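Local coordinates for protein cycloalternan-forming enzyme (Listeria monocytogenes serovar 1/2a, PDB 5F7U) that belongs to glycoside hydrolase family 31, with a TIM-barrel domain flanked by beta domains, and carries bound glucose units and magnesium ions in the crystal, at residues A[625-630]-A[717-722]; A[357-362]-A[708-713]; A[352-357]-A[591-596]; A[702-707]-A[800-805]. The protein carries 1 engineered substitution. All coordinates share one frame; numbering follows the deposited sequence.

Contact 1. Residues A[625-630]-A[717-722]; sequences VSYWAW and KSMMRQ
The hydroxyl of S626 is aimed at the backbone of the 717-722 segment. Its OG stands anti to the backbone N (chi1 175°), which carries it past S718 to the next amide. There M719 N donates a hydrogen bond to S626 OG at 2.9 Å, with an angle of 152° at the hydrogen. The same OG is also hydrogen-bonded to T712 OG1. A water bridges the backbones beside this bond: it accepts from M720 N and lies 2.8 Å from S626 O, to which it can donate. The amides of M719 and M720 are thus both paired.

Two methionines lean on two aromatic rings. M719 has CG anti to the carbonyl carbon (chi1 -73°) and an extended chi2, which bring SD alongside Y627, 3.7 Å from Y627 CD1, in an oblique Met-aromatic contact. The phenol of Y627 is held at its far end, where OH bonds to A709 O. M720 reaches out with CG anti to its N, and its terminal CE comes to 3.7 Å from W628 CE3 on the six-membered ring, again obliquely. The W628 NE1 turns elsewhere, to E255.

Barrel strand 628-631 of the TIM barrel here meets strand 720-721, an outermost strand of the antiparallel sheet that follows the barrel. Helix 607-622 packs against W628 and M720, and helix 702-715 against M719.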
loop_
_atom_site.group_PDB
_atom_site.type_symbol
_atom_site.label_atom_id
_atom_site.label_comp_id
_atom_site.label_asym_id
_atom_site.label_seq_id
_atom_site.Cartn_x
_atom_site.Cartn_y
_atom_site.Cartn_z
ATOM N N VAL A 625 4.587 2.248 -1.274
ATOM C CA VAL A 625 3.934 1.589 -2.421
ATOM C C VAL A 625 2.455 1.993 -2.348
ATOM O O VAL A 625 1.660 1.395 -1.620
ATOM C CB VAL A 625 4.141 0.053 -2.416
ATOM C CG1 VAL A 625 3.394 -0.606 -3.583
ATOM C CG2 VAL A 625 5.626 -0.264 -2.513
ATOM N N SER A 626 2.121 3.042 -3.091
ATOM C CA SER A 626 0.820 3.702 -2.998
ATOM C C SER A 626 -0.158 3.164 -4.035
ATOM O O SER A 626 -1.347 3.056 -3.754
ATOM C CB SER A 626 1.045 5.200 -3.223
ATOM O OG SER A 626 -0.162 5.954 -3.261
ATOM N N TYR A 627 0.343 2.839 -5.231
ATOM C CA TYR A 627 -0.548 2.382 -6.315
ATOM C C TYR A 627 -0.758 0.892 -6.164
ATOM O O TYR A 627 -0.155 0.075 -6.882
ATOM C CB TYR A 627 0.021 2.718 -7.689
ATOM C CG TYR A 627 0.203 4.206 -7.974
ATOM C CD1 TYR A 627 -0.374 5.213 -7.153
ATOM C CD2 TYR A 627 0.971 4.604 -9.070
ATOM C CE1 TYR A 627 -0.171 6.565 -7.447
ATOM C CE2 TYR A 627 1.158 5.944 -9.380
ATOM C CZ TYR A 627 0.594 6.920 -8.572
ATOM O OH TYR A 627 0.823 8.253 -8.895
ATOM N N TRP A 628 -1.608 0.556 -5.197
ATOM C CA TRP A 628 -1.780 -0.816 -4.735
ATOM C C TRP A 628 -3.168 -1.338 -5.123
ATOM O O TRP A 628 -4.169 -0.625 -4.982
ATOM C CB TRP A 628 -1.549 -0.867 -3.221
ATOM C CG TRP A 628 -1.846 -2.210 -2.576
ATOM C CD1 TRP A 628 -0.953 -3.217 -2.312
ATOM C CD2 TRP A 628 -3.114 -2.664 -2.103
ATOM N NE1 TRP A 628 -1.585 -4.272 -1.728
ATOM C CE2 TRP A 628 -2.919 -3.966 -1.590
ATOM C CE3 TRP A 628 -4.406 -2.091 -2.058
ATOM C CZ2 TRP A 628 -3.951 -4.707 -1.010
ATOM C CZ3 TRP A 628 -5.459 -2.848 -1.524
ATOM C CH2 TRP A 628 -5.214 -4.131 -0.983
ATOM N N ALA A 629 -3.196 -2.597 -5.574
ATOM C CA ALA A 629 -4.428 -3.286 -5.963
ATOM C C ALA A 629 -4.566 -4.584 -5.195
ATOM O O ALA A 629 -3.606 -5.082 -4.620
ATOM C CB ALA A 629 -4.405 -3.618 -7.449
ATOM N N TRP A 630 -5.762 -5.156 -5.275
ATOM C CA TRP A 630 -5.992 -6.537 -4.849
ATOM C C TRP A 630 -7.025 -7.143 -5.782
ATOM O O TRP A 630 -7.735 -6.405 -6.477
ATOM C CB TRP A 630 -6.438 -6.598 -3.375
ATOM C CG TRP A 630 -7.804 -5.984 -3.090
ATOM C CD1 TRP A 630 -8.202 -4.683 -3.345
ATOM C CD2 TRP A 630 -8.922 -6.630 -2.477
ATOM N NE1 TRP A 630 -9.513 -4.500 -2.948
ATOM C CE2 TRP A 630 -9.977 -5.668 -2.398
ATOM C CE3 TRP A 630 -9.139 -7.919 -1.971
ATOM C CZ2 TRP A 630 -11.248 -5.975 -1.852
ATOM C CZ3 TRP A 630 -10.408 -8.225 -1.402
ATOM C CH2 TRP A 630 -11.438 -7.252 -1.362
ATOM N N LYS A 717 2.844 11.191 -0.427
ATOM C CA LYS A 717 1.669 10.863 0.371
ATOM C C LYS A 717 0.890 9.740 -0.309
ATOM O O LYS A 717 0.332 9.929 -1.384
ATOM C CB LYS A 717 0.768 12.073 0.544
ATOM C CG LYS A 717 -0.334 11.864 1.568
ATOM C CD LYS A 717 -0.669 13.206 2.166
ATOM C CE LYS A 717 -1.869 13.098 3.048
ATOM N NZ LYS A 717 -2.284 14.506 3.284
ATOM N N SER A 718 0.858 8.565 0.319
ATOM C CA SER A 718 0.136 7.440 -0.277
ATOM C C SER A 718 -1.355 7.715 -0.354
ATOM O O SER A 718 -1.891 8.490 0.438
ATOM C CB SER A 718 0.405 6.158 0.519
ATOM O OG SER A 718 1.786 5.828 0.388
ATOM N N MET A 719 -2.021 7.072 -1.316
ATOM C CA MET A 719 -3.450 7.295 -1.551
ATOM C C MET A 719 -4.337 6.741 -0.439
ATOM O O MET A 719 -5.317 7.379 -0.035
ATOM C CB MET A 719 -3.859 6.700 -2.892
ATOM C CG MET A 719 -3.328 7.529 -4.054
ATOM S SD MET A 719 -3.468 6.648 -5.608
ATOM C CE MET A 719 -5.196 6.901 -5.964
ATOM N N MET A 720 -3.981 5.555 0.055
ATOM C CA MET A 720 -4.764 4.905 1.095
ATOM C C MET A 720 -3.855 4.742 2.290
ATOM O O MET A 720 -2.793 4.149 2.138
ATOM C CB MET A 720 -5.218 3.532 0.588
ATOM C CG MET A 720 -5.987 2.734 1.621
ATOM S SD MET A 720 -6.555 1.116 1.036
ATOM C CE MET A 720 -4.976 0.423 0.583
ATOM N N ARG A 721 -4.240 5.267 3.461
ATOM C CA ARG A 721 -3.317 5.289 4.609
ATOM C C ARG A 721 -3.958 4.791 5.900
ATOM O O ARG A 721 -5.096 5.120 6.211
ATOM C CB ARG A 721 -2.772 6.721 4.849
ATOM C CG ARG A 721 -2.024 7.315 3.663
ATOM C CD ARG A 721 -1.527 8.757 3.861
ATOM N NE ARG A 721 -2.587 9.666 4.334
ATOM C CZ ARG A 721 -3.649 10.040 3.618
ATOM N NH1 ARG A 721 -4.564 10.859 4.156
ATOM N NH2 ARG A 721 -3.799 9.620 2.358
ATOM N N GLN A 722 -3.172 4.047 6.670
ATOM C CA GLN A 722 -3.581 3.574 7.996
ATOM C C GLN A 722 -3.726 4.844 8.868
ATOM O O GLN A 722 -3.002 5.849 8.649
ATOM C CB GLN A 722 -2.476 2.643 8.512
ATOM C CG GLN A 722 -2.848 1.747 9.702
ATOM C CD GLN A 722 -2.762 2.503 11.026
ATOM O OE1 GLN A 722 -1.954 3.409 11.170
ATOM N NE2 GLN A 722 -3.611 2.147 11.986
HETATM O O HOH W 1 -1.930 3.849 -1.116
#

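Contact 2. Residues A[357-362]-A[708-713]; sequences TTLLPK and AAKDTA
L359 and T357 bury the most surface against the helix, and A713 meets both. The methyl CB of A713 sits 3.4 Å from T357 O and also lies against L359 CB. L359 has CG anti to its backbone N (chi1 -178°), so its two methyls extend along the helix surface. CD1 rests over the backbone between A709 and K710, 3.9 Å from A709 C. CD2 touches the aliphatic part of K710, at 3.8 Å from CD. Farther along the helix, T712 turns CG2 to the T357 side chain and meets its OG1 at 3.5 Å, a van der Waals approach.

Polar atoms are joined through water. One water accepts from T357 N at 2.9 Å and donates to T712 O. A second lies 2.8 Å from T357 O, to which it can donate, with a weaker link to A713 O. Both ends of T357 are therefore linked to the helix backbone. A CA-H...O contact from A713 CA to T357 O adds to this.

The next shell fixes the side chains. T712 OG1 points away from T357 and bonds to K717 O. K710 NZ turns to D714 in a salt bridge, and K710 also makes a cation-pi contact with Y841. The loop 357-362, leading from helix 343-354 to the first barrel strand 367-369, thus lies along helix 702-715, with helix 555-577 touching T358 and L360.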
loop_
_atom_site.group_PDB
_atom_site.type_symbol
_atom_site.label_atom_id
_atom_site.label_comp_id
_atom_site.label_asym_id
_atom_site.label_seq_id
_atom_site.Cartn_x
_atom_site.Cartn_y
_atom_site.Cartn_z
ATOM N N THR A 357 7.309 7.449 -6.492
ATOM C CA THR A 357 6.321 6.821 -7.342
ATOM C C THR A 357 6.256 7.557 -8.680
ATOM O O THR A 357 6.258 8.782 -8.716
ATOM C CB THR A 357 4.945 6.883 -6.655
ATOM O OG1 THR A 357 4.940 5.932 -5.586
ATOM C CG2 THR A 357 3.827 6.510 -7.594
ATOM N N THR A 358 6.189 6.800 -9.775
ATOM C CA THR A 358 5.987 7.412 -11.097
ATOM C C THR A 358 4.494 7.585 -11.361
ATOM O O THR A 358 3.753 6.602 -11.360
ATOM C CB THR A 358 6.603 6.523 -12.201
ATOM O OG1 THR A 358 7.997 6.363 -11.933
ATOM C CG2 THR A 358 6.415 7.150 -13.597
ATOM N N LEU A 359 4.063 8.818 -11.603
ATOM C CA LEU A 359 2.647 9.047 -11.959
ATOM C C LEU A 359 2.217 8.203 -13.148
ATOM O O LEU A 359 2.857 8.221 -14.208
ATOM C CB LEU A 359 2.370 10.532 -12.243
ATOM C CG LEU A 359 0.906 10.870 -12.576
ATOM C CD1 LEU A 359 -0.049 10.555 -11.425
ATOM C CD2 LEU A 359 0.823 12.337 -12.987
ATOM N N LEU A 360 1.117 7.479 -12.979
ATOM C CA LEU A 360 0.529 6.686 -14.060
ATOM C C LEU A 360 -0.596 7.461 -14.729
ATOM O O LEU A 360 -1.157 8.354 -14.097
ATOM C CB LEU A 360 -0.019 5.379 -13.469
ATOM C CG LEU A 360 1.025 4.435 -12.837
ATOM C CD1 LEU A 360 0.302 3.213 -12.312
ATOM C CD2 LEU A 360 2.144 4.010 -13.801
ATOM N N PRO A 361 -0.935 7.124 -15.995
ATOM C CA PRO A 361 -2.100 7.769 -16.617
ATOM C C PRO A 361 -3.388 7.523 -15.868
ATOM O O PRO A 361 -3.506 6.536 -15.129
ATOM C CB PRO A 361 -2.180 7.168 -18.023
ATOM C CG PRO A 361 -1.159 6.126 -18.104
ATOM C CD PRO A 361 -0.285 6.146 -16.894
ATOM N N LYS A 362 -4.347 8.432 -16.056
ATOM C CA LYS A 362 -5.630 8.326 -15.376
ATOM C C LYS A 362 -6.348 7.002 -15.589
ATOM O O LYS A 362 -7.034 6.516 -14.690
ATOM C CB LYS A 362 -6.536 9.482 -15.787
ATOM C CG LYS A 362 -7.765 9.604 -14.892
ATOM C CD LYS A 362 -8.229 11.051 -14.892
ATOM C CE LYS A 362 -9.416 11.287 -15.751
ATOM N NZ LYS A 362 -9.617 12.786 -15.606
ATOM N N ALA A 708 -5.011 12.798 -5.977
ATOM C CA ALA A 708 -4.280 12.084 -4.912
ATOM C C ALA A 708 -3.135 11.247 -5.486
ATOM O O ALA A 708 -2.063 11.172 -4.885
ATOM C CB ALA A 708 -5.215 11.218 -4.074
ATOM N N ALA A 709 -3.349 10.652 -6.656
ATOM C CA ALA A 709 -2.285 9.884 -7.320
ATOM C C ALA A 709 -1.074 10.782 -7.640
ATOM O O ALA A 709 0.081 10.392 -7.425
ATOM C CB ALA A 709 -2.816 9.219 -8.583
ATOM N N LYS A 710 -1.339 12.000 -8.093
ATOM C CA LYS A 710 -0.274 12.957 -8.369
ATOM C C LYS A 710 0.428 13.381 -7.085
ATOM O O LYS A 710 1.644 13.548 -7.087
ATOM C CB LYS A 710 -0.841 14.181 -9.118
ATOM C CG LYS A 710 0.122 15.346 -9.328
ATOM C CD LYS A 710 1.117 15.090 -10.440
ATOM C CE LYS A 710 1.480 16.364 -11.200
ATOM N NZ LYS A 710 1.734 17.548 -10.326
ATOM N N ASP A 711 -0.340 13.538 -6.002
ATOM C CA ASP A 711 0.239 13.900 -4.701
ATOM C C ASP A 711 1.177 12.810 -4.174
ATOM O O ASP A 711 2.174 13.103 -3.508
ATOM C CB ASP A 711 -0.829 14.212 -3.663
ATOM C CG ASP A 711 -0.301 15.117 -2.537
ATOM O OD1 ASP A 711 0.468 16.062 -2.828
ATOM O OD2 ASP A 711 -0.679 14.897 -1.373
ATOM N N THR A 712 0.864 11.552 -4.479
ATOM C CA THR A 712 1.818 10.463 -4.169
ATOM C C THR A 712 3.140 10.680 -4.911
ATOM O O THR A 712 4.222 10.583 -4.324
ATOM C CB THR A 712 1.262 9.092 -4.577
ATOM O OG1 THR A 712 0.117 8.781 -3.787
ATOM C CG2 THR A 712 2.343 8.004 -4.366
ATOM N N ALA A 713 3.038 10.946 -6.208
ATOM C CA ALA A 713 4.219 11.051 -7.071
ATOM C C ALA A 713 5.053 12.268 -6.697
ATOM O O ALA A 713 6.294 12.197 -6.692
ATOM C CB ALA A 713 3.808 11.103 -8.541
HETATM O O HOH W 2 6.451 8.912 -4.186
HETATM O O HOH W 3 7.470 11.106 -9.588
#

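Contact 3. Residues A[352-357]-A[591-596]; sequences DITGKT and GAQKSG
The backbone leaves helix 343-354 at G355 with positive phi (121°), and T357 CA lies 4.5 Å from K594 CA, in a short 3-10 segment that starts after G591. G355 CA packs against K594 CD, 3.9 Å away.

Q593 makes the polar link. Its CG takes the crowded position between the backbone N and the carbonyl carbon (chi1 67°), and the chain bends again at chi2, so the amide faces the end of the helix. NE2 donates twice, and both acceptors lie close to the amide plane. One bond runs to G355 O at 2.7 Å, in the carbonyl plane and on a lone pair. The other goes to T354 OG1 at 2.9 Å and is more bent, with 137° at the hydrogen. The two bonds fix the rotation of the amide and are consistent with the nitrogen on this side. The other arm of the amide, OE1, takes a weak bond from G591 N. T354 OG1 also pairs with Y350 O, in the last turn of the helix.

These segments belong to the family 31 TIM barrel and its approach: 591-596 lies in the loop between barrel strands 584-585 and 597-599, and helix 343-354 precedes the first strand.

K594 runs alongside the loop, its CG 3.4 Å from K356 O and its CE near T354 O. T357 CA approaches Q593 O at 3.3 Å in a nearly straight CA-H...O contact. K356 turns away and its NZ salt-bridges D352 OD1, meeting the carboxylate from above its plane.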
loop_
_atom_site.group_PDB
_atom_site.type_symbol
_atom_site.label_atom_id
_atom_site.label_comp_id
_atom_site.label_asym_id
_atom_site.label_seq_id
_atom_site.Cartn_x
_atom_site.Cartn_y
_atom_site.Cartn_z
ATOM N N ASP A 352 12.757 10.156 -1.221
ATOM C CA ASP A 352 13.924 10.909 -1.681
ATOM C C ASP A 352 15.118 9.968 -1.829
ATOM O O ASP A 352 15.950 10.128 -2.739
ATOM C CB ASP A 352 14.324 11.995 -0.694
ATOM C CG ASP A 352 13.387 13.170 -0.691
ATOM O OD1 ASP A 352 12.699 13.464 -1.694
ATOM O OD2 ASP A 352 13.355 13.843 0.347
ATOM N N ILE A 353 15.195 8.989 -0.931
ATOM C CA ILE A 353 16.334 8.078 -0.889
ATOM C C ILE A 353 16.170 6.965 -1.934
ATOM O O ILE A 353 17.132 6.634 -2.637
ATOM C CB ILE A 353 16.556 7.493 0.529
ATOM C CG1 ILE A 353 16.873 8.617 1.544
ATOM C CG2 ILE A 353 17.666 6.433 0.520
ATOM C CD1 ILE A 353 16.574 8.217 2.978
ATOM N N THR A 354 14.971 6.392 -2.034
ATOM C CA THR A 354 14.778 5.137 -2.776
ATOM C C THR A 354 13.980 5.292 -4.059
ATOM O O THR A 354 13.855 4.323 -4.827
ATOM C CB THR A 354 14.083 4.049 -1.922
ATOM O OG1 THR A 354 12.755 4.483 -1.585
ATOM C CG2 THR A 354 14.885 3.790 -0.642
ATOM N N GLY A 355 13.418 6.480 -4.283
ATOM C CA GLY A 355 12.706 6.746 -5.541
ATOM C C GLY A 355 11.257 7.133 -5.333
ATOM O O GLY A 355 10.558 6.571 -4.489
ATOM N N LYS A 356 10.824 8.117 -6.110
ATOM C CA LYS A 356 9.428 8.524 -6.092
ATOM C C LYS A 356 8.578 7.558 -6.885
ATOM O O LYS A 356 9.041 6.949 -7.854
ATOM C CB LYS A 356 9.268 9.921 -6.708
ATOM C CG LYS A 356 10.131 11.002 -6.085
ATOM C CD LYS A 356 9.629 11.342 -4.702
ATOM C CE LYS A 356 10.757 11.975 -3.890
ATOM N NZ LYS A 356 10.147 12.548 -2.674
ATOM N N THR A 357 7.309 7.449 -6.492
ATOM C CA THR A 357 6.321 6.821 -7.342
ATOM C C THR A 357 6.256 7.557 -8.680
ATOM O O THR A 357 6.258 8.782 -8.716
ATOM C CB THR A 357 4.945 6.883 -6.655
ATOM O OG1 THR A 357 4.940 5.932 -5.586
ATOM C CG2 THR A 357 3.827 6.510 -7.594
ATOM N N GLY A 591 12.305 0.778 -3.772
ATOM C CA GLY A 591 12.344 1.296 -5.161
ATOM C C GLY A 591 11.255 0.720 -6.051
ATOM O O GLY A 591 11.028 1.242 -7.146
ATOM N N ALA A 592 10.574 -0.345 -5.600
ATOM C CA ALA A 592 9.462 -0.916 -6.380
ATOM C C ALA A 592 8.482 0.171 -6.827
ATOM O O ALA A 592 7.935 0.117 -7.928
ATOM C CB ALA A 592 8.719 -1.949 -5.559
ATOM N N GLN A 593 8.283 1.160 -5.962
ATOM C CA GLN A 593 7.301 2.216 -6.209
ATOM C C GLN A 593 7.544 3.017 -7.491
ATOM O O GLN A 593 6.601 3.617 -8.004
ATOM C CB GLN A 593 7.215 3.153 -4.991
ATOM C CG GLN A 593 8.487 3.974 -4.755
ATOM C CD GLN A 593 9.500 3.302 -3.837
ATOM O OE1 GLN A 593 9.472 2.097 -3.603
ATOM N NE2 GLN A 593 10.407 4.107 -3.300
ATOM N N LYS A 594 8.768 3.012 -8.017
ATOM C CA LYS A 594 9.052 3.762 -9.261
ATOM C C LYS A 594 8.354 3.148 -10.473
ATOM O O LYS A 594 8.230 3.807 -11.510
ATOM C CB LYS A 594 10.562 3.802 -9.536
ATOM C CG LYS A 594 11.358 4.553 -8.472
ATOM C CD LYS A 594 12.816 4.739 -8.870
ATOM C CE LYS A 594 13.686 3.580 -8.462
ATOM N NZ LYS A 594 15.023 3.802 -9.104
ATOM N N SER A 595 7.896 1.900 -10.359
ATOM C CA SER A 595 7.546 1.136 -11.565
ATOM C C SER A 595 6.151 0.478 -11.553
ATOM O O SER A 595 6.036 -0.736 -11.690
ATOM C CB SER A 595 8.657 0.101 -11.852
ATOM O OG SER A 595 9.919 0.761 -12.011
ATOM N N GLY A 596 5.103 1.285 -11.394
ATOM C CA GLY A 596 3.733 0.825 -11.684
ATOM C C GLY A 596 2.925 0.298 -10.507
ATOM O O GLY A 596 3.198 0.630 -9.342
#

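Contact 4. Residues A[702-707]-A[800-805]; sequences LPYIYT and AIIPMN
Helix 702-715, which comes after the last strand of the TIM barrel and two further helices, lies here against strand 801-806, an outermost strand of a mixed sheet. It is an interface between the barrel and the beta region after it. The short helix and strand segments run at 122° to each other, with their axes 6.1 Å apart at the closest point.

The contact is mainly apolar. Two prolines meet, P703 CB to P803 CB at 3.8 Å. P703 also turns its CG and CD onto the strand backbone at M804 and N805, with N805 CB against its ring. P803 fits into the first turn of the helix, its CG close to the N and CA of Y704. Y704 has CG anti to its backbone N (chi1 170°), which carries the ring out alongside P803 and I802. P803 CD meets this ring at the edge, in its plane. I802 CG2 comes to it obliquely, 3.7 Å from CD1. Strand 835-842 adds F840 against P703 and Y838 against P803.

The polar ends of the side chains find partners outside the two segments. The Y704 hydroxyl is hydrogen-bonded to F742 O and D745 N. N805 OD1 accepts from D824 N, and the nearest atom of its side chain is about 3 Å from a bound magnesium ion; its neighbours Y823 and D824 form a magnesium site. N805 O pairs with N700 ND2.

Inside the helix, P703 O accepts from both T707 N and T707 OG1, and the shorter of these bonds, from OG1 to P703 O, is 2.8 Å.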
loop_
_atom_site.group_PDB
_atom_site.type_symbol
_atom_site.label_atom_id
_atom_site.label_comp_id
_atom_site.label_asym_id
_atom_site.label_seq_id
_atom_site.Cartn_x
_atom_site.Cartn_y
_atom_site.Cartn_z
ATOM N N LEU A 702 -13.214 10.332 -9.474
ATOM C CA LEU A 702 -11.941 10.208 -10.206
ATOM C C LEU A 702 -11.082 11.487 -10.236
ATOM O O LEU A 702 -9.857 11.371 -10.137
ATOM C CB LEU A 702 -12.127 9.577 -11.603
ATOM C CG LEU A 702 -10.857 9.159 -12.363
ATOM C CD1 LEU A 702 -10.003 8.152 -11.594
ATOM C CD2 LEU A 702 -11.257 8.582 -13.721
ATOM N N PRO A 703 -11.697 12.701 -10.323
ATOM C CA PRO A 703 -10.795 13.877 -10.280
ATOM C C PRO A 703 -10.035 14.018 -8.945
ATOM O O PRO A 703 -8.863 14.414 -8.948
ATOM C CB PRO A 703 -11.751 15.055 -10.513
ATOM C CG PRO A 703 -12.820 14.454 -11.375
ATOM C CD PRO A 703 -13.059 13.104 -10.722
ATOM N N TYR A 704 -10.697 13.661 -7.846
ATOM C CA TYR A 704 -10.105 13.635 -6.506
ATOM C C TYR A 704 -9.067 12.516 -6.397
ATOM O O TYR A 704 -7.953 12.740 -5.902
ATOM C CB TYR A 704 -11.224 13.437 -5.472
ATOM C CG TYR A 704 -10.793 13.160 -4.045
ATOM C CD1 TYR A 704 -10.504 14.211 -3.174
ATOM C CD2 TYR A 704 -10.703 11.840 -3.556
ATOM C CE1 TYR A 704 -10.133 13.974 -1.855
ATOM C CE2 TYR A 704 -10.290 11.579 -2.237
ATOM C CZ TYR A 704 -10.030 12.654 -1.395
ATOM O OH TYR A 704 -9.642 12.445 -0.084
ATOM N N ILE A 705 -9.450 11.317 -6.844
ATOM C CA ILE A 705 -8.553 10.149 -6.812
ATOM C C ILE A 705 -7.278 10.406 -7.611
ATOM O O ILE A 705 -6.169 10.116 -7.143
ATOM C CB ILE A 705 -9.282 8.878 -7.314
ATOM C CG1 ILE A 705 -10.408 8.501 -6.319
ATOM C CG2 ILE A 705 -8.298 7.715 -7.560
ATOM C CD1 ILE A 705 -11.332 7.399 -6.835
ATOM N N TYR A 706 -7.428 10.991 -8.798
ATOM C CA TYR A 706 -6.258 11.193 -9.639
ATOM C C TYR A 706 -5.379 12.319 -9.116
ATOM O O TYR A 706 -4.153 12.260 -9.236
ATOM C CB TYR A 706 -6.652 11.407 -11.102
ATOM C CG TYR A 706 -5.497 11.218 -12.063
ATOM C CD1 TYR A 706 -4.681 10.061 -12.005
ATOM C CD2 TYR A 706 -5.192 12.189 -13.015
ATOM C CE1 TYR A 706 -3.620 9.887 -12.870
ATOM C CE2 TYR A 706 -4.133 12.014 -13.908
ATOM C CZ TYR A 706 -3.346 10.872 -13.827
ATOM O OH TYR A 706 -2.293 10.722 -14.706
ATOM N N THR A 707 -5.994 13.344 -8.512
ATOM C CA THR A 707 -5.182 14.363 -7.841
ATOM C C THR A 707 -4.385 13.721 -6.705
ATOM O O THR A 707 -3.214 14.064 -6.497
ATOM C CB THR A 707 -6.041 15.540 -7.332
ATOM O OG1 THR A 707 -6.688 16.149 -8.448
ATOM C CG2 THR A 707 -5.185 16.622 -6.641
ATOM N N ALA A 800 -12.666 19.974 3.820
ATOM C CA ALA A 800 -12.441 19.240 2.551
ATOM C C ALA A 800 -12.987 19.980 1.338
ATOM O O ALA A 800 -14.076 20.546 1.383
ATOM C CB ALA A 800 -13.039 17.843 2.617
ATOM N N ILE A 801 -12.197 19.966 0.270
ATOM C CA ILE A 801 -12.588 20.443 -1.062
ATOM C C ILE A 801 -12.336 19.248 -1.974
ATOM O O ILE A 801 -11.191 18.847 -2.173
ATOM C CB ILE A 801 -11.773 21.683 -1.516
ATOM C CG1 ILE A 801 -11.979 22.847 -0.525
ATOM C CG2 ILE A 801 -12.199 22.091 -2.932
ATOM C CD1 ILE A 801 -10.841 23.865 -0.480
ATOM N N ILE A 802 -13.420 18.650 -2.475
ATOM C CA ILE A 802 -13.338 17.372 -3.207
ATOM C C ILE A 802 -13.827 17.555 -4.646
ATOM O O ILE A 802 -15.020 17.735 -4.856
ATOM C CB ILE A 802 -14.153 16.272 -2.492
ATOM C CG1 ILE A 802 -13.624 16.066 -1.056
ATOM C CG2 ILE A 802 -14.128 14.955 -3.281
ATOM C CD1 ILE A 802 -14.639 15.413 -0.121
ATOM N N PRO A 803 -12.910 17.485 -5.639
ATOM C CA PRO A 803 -13.339 17.597 -7.046
ATOM C C PRO A 803 -14.035 16.334 -7.506
ATOM O O PRO A 803 -13.620 15.215 -7.142
ATOM C CB PRO A 803 -12.038 17.782 -7.813
ATOM C CG PRO A 803 -10.999 17.136 -6.954
ATOM C CD PRO A 803 -11.455 17.268 -5.516
ATOM N N MET A 804 -15.091 16.509 -8.292
ATOM C CA MET A 804 -15.925 15.402 -8.730
ATOM C C MET A 804 -16.369 15.596 -10.175
ATOM O O MET A 804 -16.453 16.719 -10.661
ATOM C CB MET A 804 -17.146 15.235 -7.828
ATOM C CG MET A 804 -16.853 15.091 -6.340
ATOM S SD MET A 804 -18.371 14.901 -5.394
ATOM C CE MET A 804 -19.208 16.447 -5.683
ATOM N N ASN A 805 -16.638 14.487 -10.845
ATOM C CA ASN A 805 -17.187 14.509 -12.194
ATOM C C ASN A 805 -18.597 13.938 -12.093
ATOM O O ASN A 805 -18.757 12.739 -11.888
ATOM C CB ASN A 805 -16.313 13.668 -13.137
ATOM C CG ASN A 805 -16.783 13.747 -14.572
ATOM O OD1 ASN A 805 -17.455 14.700 -14.958
ATOM N ND2 ASN A 805 -16.433 12.748 -15.374
#

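Helix 702-715 ties three contacts together. It supplies segments to contacts 2 and 4 and leads into strand 720-721 of contact 1. Contacts 2 and 3 share T357 and have centres about 11 Å apart. The centre of contact 1 lies about 11 Å from that of contact 2 and about 13 Å from that of contact 3; the centres of contacts 3 and 4 are about 24 Å apart. Along the chain contact 3 closes before contacts 1 and 4 open, and contact 2 crosses all three. Contacts 2 and 3 hold the segment leading into the barrel against its later parts, while contacts 1 and 4 join the barrel to the beta regions that follow.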